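Local coordinates for protein ABC transporter (Thermotoga maritima, PDB 1JI0) that binds ATP and probably hydrolyses it to power the uptake of branched-chain amino acids as the nucleotide-binding subunit of an ABC transporter, at residues I5-Y16 and V56-N66. Sequence-based numbering, arbitrary orientation.
Sequences IVLEVQSLHVYY and VRAQKGKIIFN. With ATP (adenosine-5'-triphosphate), chain B.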
loop_
_atom_site.group_PDB
_atom_site.type_symbol
_atom_site.label_atom_id
_atom_site.label_comp_id
_atom_site.label_asym_id
_atom_site.label_seq_id
_atom_site.Cartn_x
_atom_site.Cartn_y
_atom_site.Cartn_z
ATOM N N ILE A 5 -10.620 8.976 -10.125
ATOM C CA ILE A 5 -10.727 8.040 -9.000
ATOM C C ILE A 5 -10.047 6.785 -9.527
ATOM O O ILE A 5 -10.644 6.037 -10.301
ATOM C CB ILE A 5 -12.213 7.713 -8.645
ATOM C CG1 ILE A 5 -12.928 8.975 -8.142
ATOM C CG2 ILE A 5 -12.275 6.617 -7.563
ATOM C CD1 ILE A 5 -12.269 9.604 -6.895
ATOM N N VAL A 6 -8.793 6.566 -9.136
ATOM C CA VAL A 6 -8.059 5.402 -9.624
ATOM C C VAL A 6 -8.641 4.084 -9.143
ATOM O O VAL A 6 -8.602 3.084 -9.861
ATOM C CB VAL A 6 -6.561 5.455 -9.235
ATOM C CG1 VAL A 6 -5.932 6.724 -9.776
ATOM C CG2 VAL A 6 -6.406 5.380 -7.725
ATOM N N LEU A 7 -9.189 4.075 -7.936
ATOM C CA LEU A 7 -9.771 2.857 -7.402
ATOM C C LEU A 7 -11.021 3.161 -6.608
ATOM O O LEU A 7 -11.016 4.034 -5.732
ATOM C CB LEU A 7 -8.776 2.132 -6.491
ATOM C CG LEU A 7 -9.292 0.785 -5.970
ATOM C CD1 LEU A 7 -9.097 -0.289 -7.048
ATOM C CD2 LEU A 7 -8.536 0.408 -4.708
ATOM N N GLU A 8 -12.098 2.458 -6.932
ATOM C CA GLU A 8 -13.346 2.625 -6.205
ATOM C C GLU A 8 -13.889 1.258 -5.816
ATOM O O GLU A 8 -14.024 0.365 -6.655
ATOM C CB GLU A 8 -14.394 3.367 -7.037
ATOM C CG GLU A 8 -15.675 3.629 -6.245
ATOM C CD GLU A 8 -16.744 4.348 -7.042
ATOM O OE1 GLU A 8 -16.528 4.595 -8.248
ATOM O OE2 GLU A 8 -17.805 4.663 -6.460
ATOM N N VAL A 9 -14.179 1.092 -4.533
ATOM C CA VAL A 9 -14.728 -0.158 -4.025
ATOM C C VAL A 9 -16.176 0.158 -3.690
ATOM O O VAL A 9 -16.444 1.129 -2.994
ATOM C CB VAL A 9 -13.978 -0.623 -2.737
ATOM C CG1 VAL A 9 -14.634 -1.873 -2.161
ATOM C CG2 VAL A 9 -12.517 -0.907 -3.058
ATOM N N GLN A 10 -17.112 -0.636 -4.206
ATOM C CA GLN A 10 -18.525 -0.395 -3.926
ATOM C C GLN A 10 -19.157 -1.569 -3.188
ATOM O O GLN A 10 -19.078 -2.706 -3.649
ATOM C CB GLN A 10 -19.302 -0.153 -5.226
ATOM C CG GLN A 10 -18.679 0.871 -6.158
ATOM C CD GLN A 10 -19.546 1.147 -7.374
ATOM O OE1 GLN A 10 -20.148 0.233 -7.946
ATOM N NE2 GLN A 10 -19.606 2.410 -7.780
ATOM N N SER A 11 -19.780 -1.279 -2.049
ATOM C CA SER A 11 -20.456 -2.285 -1.228
ATOM C C SER A 11 -19.771 -3.649 -1.272
ATOM O O SER A 11 -20.410 -4.664 -1.549
ATOM C CB SER A 11 -21.912 -2.430 -1.685
ATOM O OG SER A 11 -22.582 -1.176 -1.653
ATOM N N LEU A 12 -18.470 -3.659 -0.998
ATOM C CA LEU A 12 -17.679 -4.880 -1.020
ATOM C C LEU A 12 -17.984 -5.805 0.148
ATOM O O LEU A 12 -18.050 -5.370 1.296
ATOM C CB LEU A 12 -16.185 -4.542 -1.010
ATOM C CG LEU A 12 -15.199 -5.705 -0.825
ATOM C CD1 LEU A 12 -15.321 -6.681 -1.979
ATOM C CD2 LEU A 12 -13.777 -5.173 -0.722
ATOM N N HIS A 13 -18.174 -7.084 -0.169
ATOM C CA HIS A 13 -18.438 -8.117 0.830
ATOM C C HIS A 13 -17.432 -9.226 0.598
ATOM O O HIS A 13 -17.221 -9.649 -0.536
ATOM C CB HIS A 13 -19.856 -8.681 0.683
ATOM C CG HIS A 13 -20.893 -7.893 1.414
ATOM N ND1 HIS A 13 -21.186 -8.103 2.745
ATOM C CD2 HIS A 13 -21.670 -6.858 1.017
ATOM C CE1 HIS A 13 -22.097 -7.230 3.137
ATOM N NE2 HIS A 13 -22.407 -6.462 2.107
ATOM N N VAL A 14 -16.797 -9.686 1.667
ATOM C CA VAL A 14 -15.827 -10.761 1.537
ATOM C C VAL A 14 -16.063 -11.797 2.620
ATOM O O VAL A 14 -16.121 -11.474 3.808
ATOM C CB VAL A 14 -14.383 -10.246 1.630
ATOM C CG1 VAL A 14 -13.407 -11.416 1.555
ATOM C CG2 VAL A 14 -14.108 -9.270 0.489
ATOM N N TYR A 15 -16.216 -13.043 2.185
ATOM C CA TYR A 15 -16.453 -14.170 3.080
ATOM C C TYR A 15 -15.386 -15.209 2.809
ATOM O O TYR A 15 -15.105 -15.525 1.658
ATOM C CB TYR A 15 -17.800 -14.828 2.789
ATOM C CG TYR A 15 -19.035 -13.986 2.993
ATOM C CD1 TYR A 15 -19.793 -14.097 4.160
ATOM C CD2 TYR A 15 -19.509 -13.155 1.976
ATOM C CE1 TYR A 15 -21.004 -13.412 4.299
ATOM C CE2 TYR A 15 -20.709 -12.467 2.105
ATOM C CZ TYR A 15 -21.456 -12.601 3.263
ATOM O OH TYR A 15 -22.668 -11.956 3.369
ATOM N N TYR A 16 -14.779 -15.734 3.862
ATOM C CA TYR A 16 -13.876 -16.866 3.671
ATOM C C TYR A 16 -13.767 -17.726 4.933
ATOM O O TYR A 16 -13.593 -17.242 6.044
ATOM C CB TYR A 16 -12.499 -16.322 3.286
ATOM C CG TYR A 16 -11.884 -15.614 4.443
ATOM C CD1 TYR A 16 -11.225 -16.340 5.431
ATOM C CD2 TYR A 16 -11.891 -14.220 4.501
ATOM C CE1 TYR A 16 -10.570 -15.682 6.462
ATOM C CE2 TYR A 16 -11.237 -13.562 5.532
ATOM C CZ TYR A 16 -10.576 -14.286 6.507
ATOM O OH TYR A 16 -9.898 -13.638 7.521
ATOM N N VAL A 56 -8.444 -12.996 -2.850
ATOM C CA VAL A 56 -9.540 -13.588 -2.101
ATOM C C VAL A 56 -10.782 -13.187 -2.885
ATOM O O VAL A 56 -10.788 -12.144 -3.535
ATOM C CB VAL A 56 -9.597 -13.059 -0.647
ATOM C CG1 VAL A 56 -9.812 -11.560 -0.632
ATOM C CG2 VAL A 56 -10.707 -13.755 0.108
ATOM N N ARG A 57 -11.824 -14.008 -2.845
ATOM C CA ARG A 57 -13.031 -13.715 -3.607
ATOM C C ARG A 57 -13.976 -12.678 -3.014
ATOM O O ARG A 57 -14.183 -12.616 -1.801
ATOM C CB ARG A 57 -13.820 -15.004 -3.860
ATOM C CG ARG A 57 -15.042 -14.799 -4.743
ATOM C CD ARG A 57 -15.907 -16.046 -4.806
ATOM N NE ARG A 57 -17.158 -15.798 -5.515
ATOM C CZ ARG A 57 -17.240 -15.507 -6.808
ATOM N NH1 ARG A 57 -18.425 -15.292 -7.363
ATOM N NH2 ARG A 57 -16.139 -15.439 -7.548
ATOM N N ALA A 58 -14.558 -11.872 -3.896
ATOM C CA ALA A 58 -15.519 -10.856 -3.497
ATOM C C ALA A 58 -16.893 -11.428 -3.831
ATOM O O ALA A 58 -17.268 -11.508 -4.996
ATOM C CB ALA A 58 -15.277 -9.569 -4.276
ATOM N N GLN A 59 -17.630 -11.831 -2.800
ATOM C CA GLN A 59 -18.955 -12.422 -2.969
ATOM C C GLN A 59 -20.006 -11.399 -3.395
ATOM O O GLN A 59 -21.021 -11.749 -3.996
ATOM C CB GLN A 59 -19.408 -13.073 -1.658
ATOM C CG GLN A 59 -18.306 -13.802 -0.893
ATOM C CD GLN A 59 -17.851 -15.078 -1.570
ATOM O OE1 GLN A 59 -17.140 -15.894 -0.971
ATOM N NE2 GLN A 59 -18.256 -15.261 -2.826
ATOM N N LYS A 60 -19.768 -10.135 -3.071
ATOM C CA LYS A 60 -20.716 -9.092 -3.418
ATOM C C LYS A 60 -20.001 -7.756 -3.583
ATOM O O LYS A 60 -18.952 -7.532 -2.983
ATOM C CB LYS A 60 -21.783 -9.000 -2.326
ATOM C CG LYS A 60 -23.208 -8.982 -2.847
ATOM C CD LYS A 60 -24.207 -9.321 -1.741
ATOM C CE LYS A 60 -23.982 -10.733 -1.199
ATOM N NZ LYS A 60 -24.141 -11.775 -2.259
ATOM N N GLY A 61 -20.573 -6.881 -4.407
ATOM C CA GLY A 61 -19.981 -5.574 -4.647
ATOM C C GLY A 61 -18.984 -5.576 -5.790
ATOM O O GLY A 61 -18.746 -6.610 -6.418
ATOM N N LYS A 62 -18.397 -4.418 -6.077
ATOM C CA LYS A 62 -17.423 -4.346 -7.151
ATOM C C LYS A 62 -16.222 -3.468 -6.848
ATOM O O LYS A 62 -16.271 -2.567 -6.014
ATOM C CB LYS A 62 -18.074 -3.878 -8.455
ATOM C CG LYS A 62 -18.674 -2.498 -8.403
ATOM C CD LYS A 62 -19.184 -2.072 -9.780
ATOM C CE LYS A 62 -20.242 -3.033 -10.313
ATOM N NZ LYS A 62 -20.840 -2.542 -11.596
ATOM N N ILE A 63 -15.140 -3.771 -7.548
ATOM C CA ILE A 63 -13.882 -3.064 -7.420
ATOM C C ILE A 63 -13.641 -2.503 -8.810
ATOM O O ILE A 63 -13.576 -3.247 -9.789
ATOM C CB ILE A 63 -12.750 -4.034 -7.022
ATOM C CG1 ILE A 63 -13.132 -4.741 -5.714
ATOM C CG2 ILE A 63 -11.441 -3.277 -6.844
ATOM C CD1 ILE A 63 -12.069 -5.683 -5.167
ATOM N N ILE A 64 -13.537 -1.183 -8.889
ATOM C CA ILE A 64 -13.348 -0.501 -10.155
ATOM C C ILE A 64 -11.992 0.193 -10.208
ATOM O O ILE A 64 -11.695 1.039 -9.373
ATOM C CB ILE A 64 -14.478 0.535 -10.356
ATOM C CG1 ILE A 64 -15.835 -0.145 -10.150
ATOM C CG2 ILE A 64 -14.403 1.133 -11.757
ATOM C CD1 ILE A 64 -17.002 0.817 -10.049
ATOM N N PHE A 65 -11.173 -0.189 -11.184
ATOM C CA PHE A 65 -9.846 0.384 -11.380
ATOM C C PHE A 65 -9.918 1.267 -12.620
ATOM O O PHE A 65 -10.234 0.782 -13.711
ATOM C CB PHE A 65 -8.818 -0.728 -11.593
ATOM C CG PHE A 65 -7.433 -0.227 -11.863
ATOM C CD1 PHE A 65 -6.765 0.555 -10.928
ATOM C CD2 PHE A 65 -6.780 -0.559 -13.045
ATOM C CE1 PHE A 65 -5.466 0.998 -11.166
ATOM C CE2 PHE A 65 -5.478 -0.119 -13.291
ATOM C CZ PHE A 65 -4.821 0.660 -12.348
ATOM N N ASN A 66 -9.617 2.554 -12.443
ATOM C CA ASN A 66 -9.695 3.539 -13.520
ATOM C C ASN A 66 -10.956 3.382 -14.354
ATOM O O ASN A 66 -10.907 3.388 -15.588
ATOM C CB ASN A 66 -8.469 3.479 -14.423
ATOM C CG ASN A 66 -7.318 4.272 -13.871
ATOM O OD1 ASN A 66 -7.477 5.436 -13.490
ATOM N ND2 ASN A 66 -6.143 3.657 -13.826
HETATM P PG ATP B . -3.166 -7.679 8.960
HETATM O O1G ATP B . -2.154 -7.767 10.029
HETATM O O2G ATP B . -3.132 -6.428 8.173
HETATM O O3G ATP B . -3.313 -8.960 8.181
HETATM P PB ATP B . -6.046 -7.142 9.236
HETATM O O1B ATP B . -6.774 -6.374 10.296
HETATM O O2B ATP B . -5.925 -6.551 7.915
HETATM O O3B ATP B . -4.548 -7.491 9.780
HETATM P PA ATP B . -7.310 -9.551 8.130
HETATM O O1A ATP B . -6.242 -10.056 7.255
HETATM O O2A ATP B . -8.539 -9.015 7.490
HETATM O O3A ATP B . -6.689 -8.547 9.210
HETATM O "O5'" ATP B . -7.699 -10.704 9.111
HETATM C "C5'" ATP B . -8.690 -10.510 10.124
HETATM C "C4'" ATP B . -9.960 -11.212 9.803
HETATM O "O4'" ATP B . -9.680 -12.642 9.833
HETATM C "C3'" ATP B . -11.018 -10.998 10.855
HETATM O "O3'" ATP B . -12.264 -10.650 10.221
HETATM C "C2'" ATP B . -11.069 -12.309 11.587
HETATM O "O2'" ATP B . -12.342 -12.617 12.145
HETATM C "C1'" ATP B . -10.785 -13.304 10.449
HETATM N N9 ATP B . -10.370 -14.700 10.853
HETATM C C8 ATP B . -9.432 -15.514 10.250
HETATM N N7 ATP B . -9.273 -16.687 10.798
HETATM C C5 ATP B . -10.176 -16.659 11.851
HETATM C C6 ATP B . -10.516 -17.619 12.852
HETATM N N6 ATP B . -9.927 -18.802 12.885
HETATM N N1 ATP B . -11.463 -17.302 13.779
HETATM C C2 ATP B . -12.052 -16.099 13.731
HETATM N N3 ATP B . -11.828 -15.105 12.845
HETATM C C4 ATP B . -10.856 -15.457 11.909
HETATM O O HOH W 1 -12.097 3.601 -10.551
#
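Strands 5-16 and 60-65 pair here in the antiparallel β-subdomain of an ABC-type nucleotide-binding domain. Glu8 and Ile64 form a hydrogen-bonded pair, Ile64 N giving a nearly straight bond to Glu8 O (2.8 Å); Gln10 and Lys62 form the next, with Gln10 N 2.8 Å from Lys62 O. A β-bulge then shifts the register by one, and His13 N donates to Lys60 O. At the bulge sits Gly61, at backbone angles (phi 89°, psi 180°) where a CB would press on the carbonyl O of Lys60 and also run into Gln10 O and Ser11 O. Leu7, Val9, Ile63 and Phe65 share one face, on which Leu7 also touches Ile52 of helix 45-52 and its CD1 lies alongside Ile63 CG2. On the other face Gln10, its CG anti to the carbonyl carbon (chi1 -49°) and the chain extended beyond, runs beside Lys62, with Gln10 CD 3.7 Å from Ile64 CD1. Gln10 NE2 donates to Glu8 OE2 (3.2 Å), which it meets from above the carboxylate plane. With an alanine here, that carboxylate would probably lose this donor and Ile64 CD1 the amide packed against it. Further along, Val14 CG1 meets Val56 CG2 tip to tip, and the strand ends at the nucleotide, Tyr16 OH lying 2.5 Å from the ribose O4' of ATP.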